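Long-range contacts in orotidine 5'-phosphate decarboxylase (PDB 3V75), which probably catalyses the decarboxylation of orotidine 5'-phosphate to UMP, the last step of de novo UMP biosynthesis, on a closed eight-stranded TIM barrel: residues G44-A49 against K83-F88; D117-D122 against A145-P150; S125-Y130 against L157-E162; F172-T177 against G218-A223. All blocks are in the same frame, centred on the assembly; numbering follows the deposited sequence.

Contact 1: residues G44-A49 against K83-F88; sequences GIDPHA and KPQSAF
Ile45 and Pro84 pair in parallel register where strands 42-45 and 81-84, the first two of the TIM barrel, reach their C-terminal ends. Backbone hydrogen bonds continue the sheet: Ile45 N donates to Lys83 O (2.9 Å), and Gln85 N to Ile45 O (3.2 Å). The side chains of Ile45 and Pro84 lie on the outer face of the sheet, where helix 93-109 packs against both.

Polar groups meet on the side of Lys83, at the strand ends. A single water accepts from Lys83 NZ and lies within bonding distance of both Asp46 OD1 and Lys83 O, joining the loop of one strand to the side chain of the other. Each charged group also has a direct partner, Asp46 OD2 on Ser270 and Lys83 NZ on Asp117, so the water completes a wider network.

Beyond the strands the contact turns aromatic. His48 directs its edge at the face of Phe88 in a T-shaped stack, with centroids 5.2 Å apart and planes at 75°. His48 CG sits between its backbone N and carbonyl carbon (chi1 46°), which sets the imidazole alongside Phe88, while His48 CB makes a CH-pi contact over the same benzene ring. Pro47 CG meets Phe88 CB at 3.9 Å. Helix 86-90, which carries Phe88, is capped by its own N-cap residue: Ala87 N donates to Gln85 OE1 at 2.9 Å, in the amide plane and on a lone pair.

Contact 2: residues D117-D122 against A145-P150; sequences DAKRGD and ALTVSP
Thr147 points its hydroxyl across at strand 113-120 and works there as a hub. With Thr147 OG1 held between its own backbone N and carbonyl carbon (chi1 61°), the hydroxyl donates to Asp117 OD1 at 2.7 Å and accepts from Lys119 N at 2.9 Å; Ala118 N adds a weak bond.

Asp117 OD1 is gripped from both faces of its carboxylate. The hydroxyl of Thr147 comes from well above the plane, 41° out of it, whereas Lys119 NZ arrives on the syn side from the opposite face at 2.9 Å, in a salt bridge. The two bonds together should fix the rotation of the carboxylate. Lys119 runs extended until a bend at its last torsion, and NZ also pairs with Asp122 of the second subunit.

On the outer face, Ala118 CB lies over one face of the Arg120 guanidinium and touches Leu146 CD1 at 3.9 Å. Ordinary parallel pairing resumes beyond, Arg120 N donating to Thr147 O and Ser149 N to Arg120 O (2.9 Å). Asp117, Lys119 and Asp122 form the DxKxxD signature of OMP decarboxylases, whose alternating Lys-Asp array lines an active site shared between subunits; Lys119 is the predicted proton donor.

Contact 3: residues S125-Y130 against L157-E162; sequences STMAAY and LRPAVE
The puckered pyrrolidine ring of Pro159 is the nearest equivalent of a flat group in this contact, since no aromatic ring or other planar side chain carries it, and it meets the neighbouring helix through CB, CG and CD. Pro159 CB lies 3.8 Å from Ala128 N and 4.0 Å from Ala128 CB. At the far end of that row of atoms, Pro159 CD approaches Met127 CG at 4.0 Å. The middle atom of the row, Pro159 CG, is near Met127 CB. The Met127 chain crosses the ring at about a right angle. This is packing between adjacent outer helices of a TIM barrel: helices 124-134 and 158-167 follow barrel strands 113-120 and 145-148.

The two helical segments run in broadly the same direction, inclined at -37°, and their axes come within 8.0 Å of each other. So close an approach suits the small residues at the interface, with Ala128 and Pro159 meeting at the less deeply buried border and Ala160 further in.

Inward, Leu157 and Ala160 also rest on strand 170-176, against Val173 and Leu171 respectively, so this part of the interface is continuous with the layer between helices and barrel. On another side of helix 124-134, Ser125 and Ala129 pack on Phe88 of the second subunit, and Tyr130 packs on Arg120 of that subunit.

Met127, a selenomethionine in the crystal, packs beside the proline. Its CG stands opposite the backbone N (chi1 -173°), and bends at the next two torsions turn SE and CE inward, toward the barrel. Met127 SE thereby reaches Leu157 CD2 at 4.3 Å, and Met127 CE ends 4.2 Å from Ala160 CB.

Contact 4: residues F172-T177 against G218-A223; sequences FVLALT and GAVVGA
Gly218 opens the pairing of strand 217-221 with strand 170-176: its carbonyl accepts from Val173 N at 2.9 Å, a nearly straight bond, while the benzyl group of Phe172 lies beside the bare glycine backbone. The ring reaches as far as Ala219, whose carbonyl oxygen stands near the ring plane at its edge, 3.8 Å from Phe172 CD2. The methyl of Ala219 goes to the other face of the sheet, and Ala219 CB touches Ala175 CB at 3.9 Å.

Val220 is the centre of the contact. Val220 N donates to Val173 O (2.9 Å). One branch of its side chain does most of the packing: Val220 CG2, opposite the carbonyl carbon, lies between Phe172 CB and Leu174 CD2, the latter at 3.8 Å, with the side chains of Leu174 and Val220 lying alongside each other. The carbonyl of Val220 then takes two donors, Ala175 N at 3.1 Å and Leu176 N at 3.0 Å, both in the carbonyl plane. This double grip marks a beta bulge: the register slips by one residue, Leu174 pairing with Val220 but Leu176 with Val221.

After the bulge, Val221 CG1 faces Leu176 CB, and Gly222 N closes the ladder on Leu176 O (2.8 Å).

Inside the barrel, Phe172 and Val220 share Leu240 of strand 239-241, and Leu174 comes near Lys119. On the outer face, Val173, Leu176 and Ala219 are covered by helix 196-207, while strand 145-148 flanks strand 170-176 on its other edge.

From the N terminus, contact 1 closes first, bringing barrel strands 42-45 and 81-84 together across a largely helical excursion of 33 residues. Contact 2 opens after it has closed, and strand 113-120, next in the sheet, joins the two through backbone pairing and the charged network. Contacts 2 and 3 cross: their segments alternate along the chain, so strands 113-120 and 145-148 and the helices that follow each are paired in two layers. Contact 4 comes last, in series, over a 40-residue loop; strand 170-176 bonds to strand 145-148 of contact 2 and packs against helix 158-167 of contact 3. All four contacts also touch the second subunit.

Contact 1: residues G44-A49 against K83-F88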
loop_
_atom_site.group_PDB
_atom_site.type_symbol
_atom_site.label_atom_id
_atom_site.label_comp_id
_atom_site.label_asym_id
_atom_site.label_seq_id
_atom_site.Cartn_x
_atom_site.Cartn_y
_atom_site.Cartn_z
ATOM N N GLY A 44 14.068 11.241 -6.328
ATOM C CA GLY A 44 12.638 10.963 -6.321
ATOM C C GLY A 44 11.993 11.481 -7.592
ATOM O O GLY A 44 12.435 12.482 -8.191
ATOM N N ILE A 45 10.933 10.813 -8.047
ATOM C CA ILE A 45 10.093 11.415 -9.081
ATOM C C ILE A 45 8.768 11.659 -8.363
ATOM O O ILE A 45 7.948 10.723 -8.165
ATOM C CB ILE A 45 9.916 10.517 -10.306
ATOM C CG1 ILE A 45 11.275 10.075 -10.848
ATOM C CG2 ILE A 45 9.100 11.237 -11.394
ATOM C CD1 ILE A 45 11.207 9.212 -12.145
ATOM N N ASP A 46 8.574 12.912 -7.929
ATOM C CA ASP A 46 7.552 13.266 -6.953
ATOM C C ASP A 46 6.652 14.382 -7.473
ATOM O O ASP A 46 6.780 15.539 -7.040
ATOM C CB ASP A 46 8.228 13.753 -5.656
ATOM C CG ASP A 46 9.015 12.674 -4.987
ATOM O OD1 ASP A 46 8.528 11.537 -4.894
ATOM O OD2 ASP A 46 10.164 12.930 -4.567
ATOM N N PRO A 47 5.772 14.077 -8.436
ATOM C CA PRO A 47 4.971 15.133 -9.071
ATOM C C PRO A 47 3.760 15.490 -8.205
ATOM O O PRO A 47 2.600 15.347 -8.647
ATOM C CB PRO A 47 4.523 14.501 -10.404
ATOM C CG PRO A 47 4.494 12.995 -10.067
ATOM C CD PRO A 47 5.688 12.790 -9.145
ATOM N N HIS A 48 3.998 15.935 -6.978
ATOM C CA HIS A 48 2.885 16.452 -6.175
ATOM C C HIS A 48 2.478 17.838 -6.634
ATOM O O HIS A 48 3.222 18.524 -7.359
ATOM C CB HIS A 48 3.172 16.422 -4.666
ATOM C CG HIS A 48 4.512 16.947 -4.269
ATOM N ND1 HIS A 48 4.843 18.290 -4.329
ATOM C CD2 HIS A 48 5.594 16.312 -3.748
ATOM C CE1 HIS A 48 6.073 18.454 -3.869
ATOM N NE2 HIS A 48 6.556 17.269 -3.521
ATOM N N ALA A 49 1.283 18.255 -6.232
ATOM C CA ALA A 49 0.756 19.523 -6.720
ATOM C C ALA A 49 1.683 20.722 -6.437
ATOM O O ALA A 49 1.768 21.610 -7.279
ATOM C CB ALA A 49 -0.669 19.798 -6.161
ATOM N N LYS A 83 13.297 7.118 -7.850
ATOM C CA LYS A 83 12.247 6.571 -6.991
ATOM C C LYS A 83 10.944 7.301 -7.254
ATOM O O LYS A 83 10.649 8.312 -6.620
ATOM C CB LYS A 83 12.649 6.660 -5.518
ATOM C CG LYS A 83 11.610 6.025 -4.567
ATOM C CD LYS A 83 12.104 5.937 -3.136
ATOM C CE LYS A 83 12.071 7.277 -2.398
ATOM N NZ LYS A 83 10.697 7.818 -2.178
ATOM N N PRO A 84 10.146 6.815 -8.212
ATOM C CA PRO A 84 8.812 7.409 -8.349
ATOM C C PRO A 84 7.970 7.086 -7.134
ATOM O O PRO A 84 8.031 5.961 -6.629
ATOM C CB PRO A 84 8.218 6.712 -9.582
ATOM C CG PRO A 84 9.039 5.455 -9.723
ATOM C CD PRO A 84 10.398 5.733 -9.174
ATOM N N GLN A 85 7.170 8.050 -6.684
ATOM C CA GLN A 85 6.215 7.825 -5.597
ATOM C C GLN A 85 4.849 7.594 -6.227
ATOM O O GLN A 85 4.232 8.501 -6.759
ATOM C CB GLN A 85 6.196 9.021 -4.621
ATOM C CG GLN A 85 5.070 9.015 -3.598
ATOM C CD GLN A 85 4.914 7.666 -2.930
ATOM O OE1 GLN A 85 3.903 6.960 -3.164
ATOM N NE2 GLN A 85 5.891 7.283 -2.115
ATOM N N SER A 86 4.394 6.341 -6.140
ATOM C CA SER A 86 3.173 5.901 -6.803
ATOM C C SER A 86 1.968 6.783 -6.466
ATOM O O SER A 86 1.135 7.031 -7.342
ATOM C CB SER A 86 2.876 4.452 -6.390
ATOM O OG SER A 86 1.820 3.936 -7.169
ATOM N N ALA A 87 1.844 7.230 -5.219
ATOM C CA ALA A 87 0.634 7.958 -4.828
ATOM C C ALA A 87 0.363 9.185 -5.690
ATOM O O ALA A 87 -0.777 9.537 -5.954
ATOM C CB ALA A 87 0.689 8.371 -3.346
ATOM N N PHE A 88 1.441 9.865 -6.098
ATOM C CA PHE A 88 1.278 11.106 -6.857
ATOM C C PHE A 88 0.771 10.855 -8.277
ATOM O O PHE A 88 0.253 11.762 -8.911
ATOM C CB PHE A 88 2.583 11.915 -6.872
ATOM C CG PHE A 88 3.052 12.301 -5.487
ATOM C CD1 PHE A 88 2.171 12.853 -4.568
ATOM C CD2 PHE A 88 4.378 12.128 -5.112
ATOM C CE1 PHE A 88 2.636 13.212 -3.259
ATOM C CE2 PHE A 88 4.809 12.479 -3.848
ATOM C CZ PHE A 88 3.932 13.006 -2.938
HETATM O O HOH W 1 9.750 9.233 -4.314
#

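Contact 2: residues D117-D122 against A145-P150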
loop_
_atom_site.group_PDB
_atom_site.type_symbol
_atom_site.label_atom_id
_atom_site.label_comp_id
_atom_site.label_asym_id
_atom_site.label_seq_id
_atom_site.Cartn_x
_atom_site.Cartn_y
_atom_site.Cartn_z
ATOM N N ASP A 117 8.267 3.307 -5.280
ATOM C CA ASP A 117 7.838 3.562 -3.909
ATOM C C ASP A 117 6.318 3.537 -3.843
ATOM O O ASP A 117 5.615 4.538 -4.098
ATOM C CB ASP A 117 8.414 4.884 -3.374
ATOM C CG ASP A 117 8.331 4.983 -1.896
ATOM O OD1 ASP A 117 7.605 4.161 -1.255
ATOM O OD2 ASP A 117 8.989 5.874 -1.298
ATOM N N ALA A 118 5.813 2.343 -3.533
ATOM C CA ALA A 118 4.373 2.087 -3.502
ATOM C C ALA A 118 3.921 1.539 -2.135
ATOM O O ALA A 118 2.708 1.439 -1.857
ATOM C CB ALA A 118 4.009 1.120 -4.618
ATOM N N LYS A 119 4.889 1.198 -1.281
ATOM C CA LYS A 119 4.601 0.748 0.101
ATOM C C LYS A 119 3.433 -0.236 0.158
ATOM O O LYS A 119 2.455 -0.038 0.889
ATOM C CB LYS A 119 4.401 1.935 1.053
ATOM C CG LYS A 119 5.685 2.785 1.197
ATOM C CD LYS A 119 5.472 3.856 2.262
ATOM C CE LYS A 119 6.719 4.788 2.403
ATOM N NZ LYS A 119 6.933 5.610 1.150
ATOM N N ARG A 120 3.550 -1.301 -0.635
ATOM C CA ARG A 120 2.468 -2.310 -0.673
ATOM C C ARG A 120 2.671 -3.330 0.426
ATOM O O ARG A 120 3.796 -3.629 0.839
ATOM C CB ARG A 120 2.450 -3.031 -2.031
ATOM C CG ARG A 120 2.290 -2.078 -3.232
ATOM C CD ARG A 120 1.017 -1.229 -3.115
ATOM N NE ARG A 120 0.585 -0.693 -4.427
ATOM C CZ ARG A 120 0.366 0.595 -4.740
ATOM N NH1 ARG A 120 0.580 1.564 -3.833
ATOM N NH2 ARG A 120 -0.070 0.886 -5.963
ATOM N N GLY A 121 1.577 -3.931 0.864
ATOM C CA GLY A 121 1.693 -4.988 1.858
ATOM C C GLY A 121 0.363 -5.702 1.999
ATOM O O GLY A 121 -0.629 -5.085 2.406
ATOM N N ASP A 122 0.337 -6.989 1.655
ATOM C CA ASP A 122 -0.882 -7.783 1.773
ATOM C C ASP A 122 -0.475 -9.263 1.957
ATOM O O ASP A 122 0.695 -9.552 2.255
ATOM C CB ASP A 122 -1.786 -7.566 0.545
ATOM C CG ASP A 122 -3.277 -7.651 0.880
ATOM O OD1 ASP A 122 -3.683 -8.639 1.559
ATOM O OD2 ASP A 122 -4.037 -6.729 0.494
ATOM N N ALA A 145 13.152 -2.513 -7.912
ATOM C CA ALA A 145 12.791 -2.847 -6.536
ATOM C C ALA A 145 11.459 -2.232 -6.171
ATOM O O ALA A 145 10.970 -1.338 -6.872
ATOM C CB ALA A 145 13.892 -2.394 -5.541
ATOM N N LEU A 146 10.882 -2.693 -5.058
ATOM C CA LEU A 146 9.577 -2.224 -4.614
ATOM C C LEU A 146 9.660 -1.953 -3.135
ATOM O O LEU A 146 10.197 -2.782 -2.387
ATOM C CB LEU A 146 8.538 -3.332 -4.864
ATOM C CG LEU A 146 7.125 -3.069 -4.363
ATOM C CD1 LEU A 146 6.425 -1.876 -5.064
ATOM C CD2 LEU A 146 6.279 -4.402 -4.469
ATOM N N THR A 147 9.116 -0.827 -2.677
ATOM C CA THR A 147 8.988 -0.621 -1.235
ATOM C C THR A 147 7.738 -1.369 -0.745
ATOM O O THR A 147 6.658 -1.328 -1.383
ATOM C CB THR A 147 8.900 0.886 -0.822
ATOM O OG1 THR A 147 7.743 1.467 -1.432
ATOM C CG2 THR A 147 10.179 1.663 -1.267
ATOM N N VAL A 148 7.887 -2.015 0.414
ATOM C CA VAL A 148 6.798 -2.808 1.019
ATOM C C VAL A 148 6.691 -2.537 2.496
ATOM O O VAL A 148 7.688 -2.218 3.173
ATOM C CB VAL A 148 6.973 -4.342 0.779
ATOM C CG1 VAL A 148 6.899 -4.651 -0.721
ATOM C CG2 VAL A 148 8.317 -4.850 1.348
ATOM N N SER A 149 5.476 -2.656 3.009
ATOM C CA SER A 149 5.204 -2.371 4.414
ATOM C C SER A 149 5.023 -3.750 5.096
ATOM O O SER A 149 4.395 -4.656 4.519
ATOM C CB SER A 149 3.950 -1.485 4.455
ATOM O OG SER A 149 3.599 -1.010 5.753
ATOM N N PRO A 150 5.648 -3.973 6.251
ATOM C CA PRO A 150 5.551 -5.302 6.881
ATOM C C PRO A 150 4.581 -5.340 8.049
ATOM O O PRO A 150 4.816 -6.179 8.941
ATOM C CB PRO A 150 6.963 -5.542 7.350
ATOM C CG PRO A 150 7.401 -4.121 7.819
ATOM C CD PRO A 150 6.761 -3.175 6.810
#

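Contact 3: residues S125-Y130 against L157-E162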
loop_
_atom_site.group_PDB
_atom_site.type_symbol
_atom_site.label_atom_id
_atom_site.label_comp_id
_atom_site.label_asym_id
_atom_site.label_seq_id
_atom_site.Cartn_x
_atom_site.Cartn_y
_atom_site.Cartn_z
ATOM N N SER A 125 -1.911 -14.754 -2.105
ATOM C CA SER A 125 -1.987 -14.472 -3.537
ATOM C C SER A 125 -2.198 -12.996 -3.794
ATOM O O SER A 125 -1.998 -12.535 -4.923
ATOM C CB SER A 125 -3.044 -15.322 -4.237
ATOM O OG SER A 125 -4.330 -15.007 -3.740
ATOM N N THR A 126 -2.632 -12.243 -2.779
ATOM C CA THR A 126 -2.767 -10.800 -2.983
ATOM C C THR A 126 -1.389 -10.138 -3.003
ATOM O O THR A 126 -1.107 -9.297 -3.845
ATOM C CB THR A 126 -3.631 -10.147 -1.879
ATOM O OG1 THR A 126 -4.887 -10.825 -1.807
ATOM C CG2 THR A 126 -3.873 -8.675 -2.228
HETATM N N MSE A 127 -0.526 -10.584 -2.096
HETATM C CA MSE A 127 0.869 -10.175 -2.095
HETATM C C MSE A 127 1.533 -10.597 -3.403
HETATM O O MSE A 127 2.303 -9.836 -3.987
HETATM C CB MSE A 127 1.609 -10.789 -0.905
HETATM C CG MSE A 127 3.029 -10.277 -0.726
HETATM SE SE MSE A 127 3.090 -8.432 -0.099
HETATM C CE MSE A 127 3.260 -7.533 -1.821
ATOM N N ALA A 128 1.231 -11.810 -3.865
ATOM C CA ALA A 128 1.769 -12.277 -5.137
ATOM C C ALA A 128 1.332 -11.383 -6.289
ATOM O O ALA A 128 2.096 -11.135 -7.223
ATOM C CB ALA A 128 1.330 -13.722 -5.385
ATOM N N ALA A 129 0.081 -10.926 -6.258
ATOM C CA ALA A 129 -0.424 -10.066 -7.309
ATOM C C ALA A 129 0.285 -8.697 -7.316
ATOM O O ALA A 129 0.592 -8.174 -8.380
ATOM C CB ALA A 129 -1.958 -9.903 -7.174
ATOM N N TYR A 130 0.568 -8.119 -6.144
ATOM C CA TYR A 130 1.401 -6.917 -6.132
ATOM C C TYR A 130 2.793 -7.187 -6.701
ATOM O O TYR A 130 3.367 -6.361 -7.440
ATOM C CB TYR A 130 1.571 -6.418 -4.708
ATOM C CG TYR A 130 0.419 -5.592 -4.170
ATOM C CD1 TYR A 130 -0.107 -4.527 -4.920
ATOM C CD2 TYR A 130 -0.083 -5.822 -2.879
ATOM C CE1 TYR A 130 -1.127 -3.714 -4.408
ATOM C CE2 TYR A 130 -1.105 -5.028 -2.347
ATOM C CZ TYR A 130 -1.619 -3.973 -3.123
ATOM O OH TYR A 130 -2.626 -3.170 -2.606
ATOM N N LEU A 157 5.532 -11.256 3.411
ATOM C CA LEU A 157 6.163 -10.712 2.192
ATOM C C LEU A 157 6.722 -11.790 1.302
ATOM O O LEU A 157 7.227 -11.495 0.217
ATOM C CB LEU A 157 7.356 -9.789 2.574
ATOM C CG LEU A 157 7.001 -8.639 3.520
ATOM C CD1 LEU A 157 8.301 -7.934 3.959
ATOM C CD2 LEU A 157 6.022 -7.677 2.911
ATOM N N ARG A 158 6.679 -13.041 1.763
ATOM C CA ARG A 158 7.370 -14.122 1.060
ATOM C C ARG A 158 7.098 -14.202 -0.463
ATOM O O ARG A 158 8.034 -14.390 -1.243
ATOM C CB ARG A 158 7.084 -15.468 1.729
ATOM C CG ARG A 158 7.912 -16.604 1.090
ATOM C CD ARG A 158 7.733 -17.929 1.862
ATOM N NE ARG A 158 6.320 -18.255 1.977
ATOM C CZ ARG A 158 5.829 -19.496 2.055
ATOM N NH1 ARG A 158 6.671 -20.565 2.017
ATOM N NH2 ARG A 158 4.497 -19.669 2.127
ATOM N N PRO A 159 5.833 -14.065 -0.903
ATOM C CA PRO A 159 5.650 -14.148 -2.373
ATOM C C PRO A 159 6.429 -13.072 -3.130
ATOM O O PRO A 159 6.897 -13.328 -4.262
ATOM C CB PRO A 159 4.124 -13.954 -2.563
ATOM C CG PRO A 159 3.530 -14.433 -1.231
ATOM C CD PRO A 159 4.545 -13.977 -0.185
ATOM N N ALA A 160 6.546 -11.880 -2.557
ATOM C CA ALA A 160 7.305 -10.804 -3.202
ATOM C C ALA A 160 8.812 -11.065 -3.122
ATOM O O ALA A 160 9.535 -10.801 -4.093
ATOM C CB ALA A 160 6.978 -9.457 -2.548
ATOM N N VAL A 161 9.308 -11.574 -1.985
ATOM C CA VAL A 161 10.723 -11.955 -1.878
ATOM C C VAL A 161 11.083 -12.985 -2.942
ATOM O O VAL A 161 12.095 -12.836 -3.652
ATOM C CB VAL A 161 11.061 -12.542 -0.465
ATOM C CG1 VAL A 161 12.503 -13.082 -0.416
ATOM C CG2 VAL A 161 10.851 -11.478 0.638
ATOM N N GLU A 162 10.270 -14.033 -3.073
ATOM C CA GLU A 162 10.605 -15.103 -4.008
ATOM C C GLU A 162 10.594 -14.606 -5.447
ATOM O O GLU A 162 11.465 -14.946 -6.253
ATOM C CB GLU A 162 9.623 -16.276 -3.864
ATOM C CG GLU A 162 9.754 -17.025 -2.549
ATOM C CD GLU A 162 8.578 -18.039 -2.347
ATOM O OE1 GLU A 162 7.573 -18.012 -3.127
ATOM O OE2 GLU A 162 8.631 -18.846 -1.373
#

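Contact 4: residues F172-T177 against G218-A223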
loop_
_atom_site.group_PDB
_atom_site.type_symbol
_atom_site.label_atom_id
_atom_site.label_comp_id
_atom_site.label_asym_id
_atom_site.label_seq_id
_atom_site.Cartn_x
_atom_site.Cartn_y
_atom_site.Cartn_z
ATOM N N PHE A 172 12.525 -3.003 -0.631
ATOM C CA PHE A 172 12.891 -2.189 0.535
ATOM C C PHE A 172 11.752 -2.272 1.512
ATOM O O PHE A 172 10.633 -1.802 1.244
ATOM C CB PHE A 172 13.137 -0.741 0.133
ATOM C CG PHE A 172 14.443 -0.545 -0.634
ATOM C CD1 PHE A 172 14.462 -0.586 -2.032
ATOM C CD2 PHE A 172 15.659 -0.355 0.052
ATOM C CE1 PHE A 172 15.658 -0.417 -2.724
ATOM C CE2 PHE A 172 16.837 -0.188 -0.642
ATOM C CZ PHE A 172 16.841 -0.215 -2.025
ATOM N N VAL A 173 12.027 -2.896 2.652
ATOM C CA VAL A 173 11.024 -3.078 3.694
ATOM C C VAL A 173 11.058 -1.893 4.627
ATOM O O VAL A 173 12.130 -1.535 5.105
ATOM C CB VAL A 173 11.304 -4.396 4.489
ATOM C CG1 VAL A 173 10.258 -4.585 5.598
ATOM C CG2 VAL A 173 11.303 -5.600 3.502
ATOM N N LEU A 174 9.903 -1.290 4.914
ATOM C CA LEU A 174 9.888 -0.185 5.877
ATOM C C LEU A 174 10.437 -0.663 7.211
ATOM O O LEU A 174 9.978 -1.682 7.745
ATOM C CB LEU A 174 8.472 0.315 6.107
ATOM C CG LEU A 174 7.689 0.777 4.882
ATOM C CD1 LEU A 174 6.300 1.237 5.253
ATOM C CD2 LEU A 174 8.455 1.910 4.136
ATOM N N ALA A 175 11.425 0.048 7.761
ATOM C CA ALA A 175 11.971 -0.332 9.061
ATOM C C ALA A 175 11.882 0.816 10.065
ATOM O O ALA A 175 11.239 0.706 11.098
ATOM C CB ALA A 175 13.411 -0.837 8.923
ATOM N N LEU A 176 12.534 1.935 9.741
ATOM C CA LEU A 176 12.650 3.086 10.650
ATOM C C LEU A 176 12.378 4.356 9.842
ATOM O O LEU A 176 13.126 4.678 8.911
ATOM C CB LEU A 176 14.060 3.131 11.209
ATOM C CG LEU A 176 14.339 2.021 12.226
ATOM C CD1 LEU A 176 15.823 1.821 12.433
ATOM C CD2 LEU A 176 13.619 2.333 13.569
ATOM N N THR A 177 11.333 5.088 10.198
ATOM C CA THR A 177 10.992 6.318 9.464
ATOM C C THR A 177 11.008 7.531 10.381
ATOM O O THR A 177 10.844 7.410 11.599
ATOM C CB THR A 177 9.644 6.162 8.756
ATOM O OG1 THR A 177 8.610 5.825 9.713
ATOM C CG2 THR A 177 9.761 5.064 7.683
ATOM N N GLY A 218 16.497 -4.830 1.103
ATOM C CA GLY A 218 16.931 -3.661 1.870
ATOM C C GLY A 218 15.856 -3.170 2.801
ATOM O O GLY A 218 14.752 -3.739 2.878
ATOM N N ALA A 219 16.194 -2.108 3.539
ATOM C CA ALA A 219 15.285 -1.478 4.496
ATOM C C ALA A 219 15.142 0.009 4.162
ATOM O O ALA A 219 16.093 0.623 3.664
ATOM C CB ALA A 219 15.844 -1.598 5.927
ATOM N N VAL A 220 13.988 0.584 4.492
ATOM C CA VAL A 220 13.835 2.034 4.490
ATOM C C VAL A 220 14.216 2.525 5.901
ATOM O O VAL A 220 13.642 2.073 6.903
ATOM C CB VAL A 220 12.397 2.462 4.138
ATOM C CG1 VAL A 220 12.313 4.008 4.149
ATOM C CG2 VAL A 220 12.014 1.872 2.752
ATOM N N VAL A 221 15.212 3.417 5.962
ATOM C CA VAL A 221 15.751 3.944 7.226
ATOM C C VAL A 221 15.951 5.439 7.024
ATOM O O VAL A 221 16.800 5.857 6.213
ATOM C CB VAL A 221 17.104 3.308 7.559
ATOM C CG1 VAL A 221 17.652 3.826 8.897
ATOM C CG2 VAL A 221 16.954 1.783 7.648
ATOM N N GLY A 222 15.156 6.242 7.713
ATOM C CA GLY A 222 15.187 7.688 7.530
ATOM C C GLY A 222 16.501 8.319 7.970
ATOM O O GLY A 222 16.987 8.045 9.086
ATOM N N ALA A 223 17.074 9.157 7.085
ATOM C CA ALA A 223 18.398 9.752 7.339
ATOM C C ALA A 223 18.369 10.803 8.433
ATOM O O ALA A 223 19.432 11.208 8.915
ATOM C CB ALA A 223 18.974 10.387 6.056
#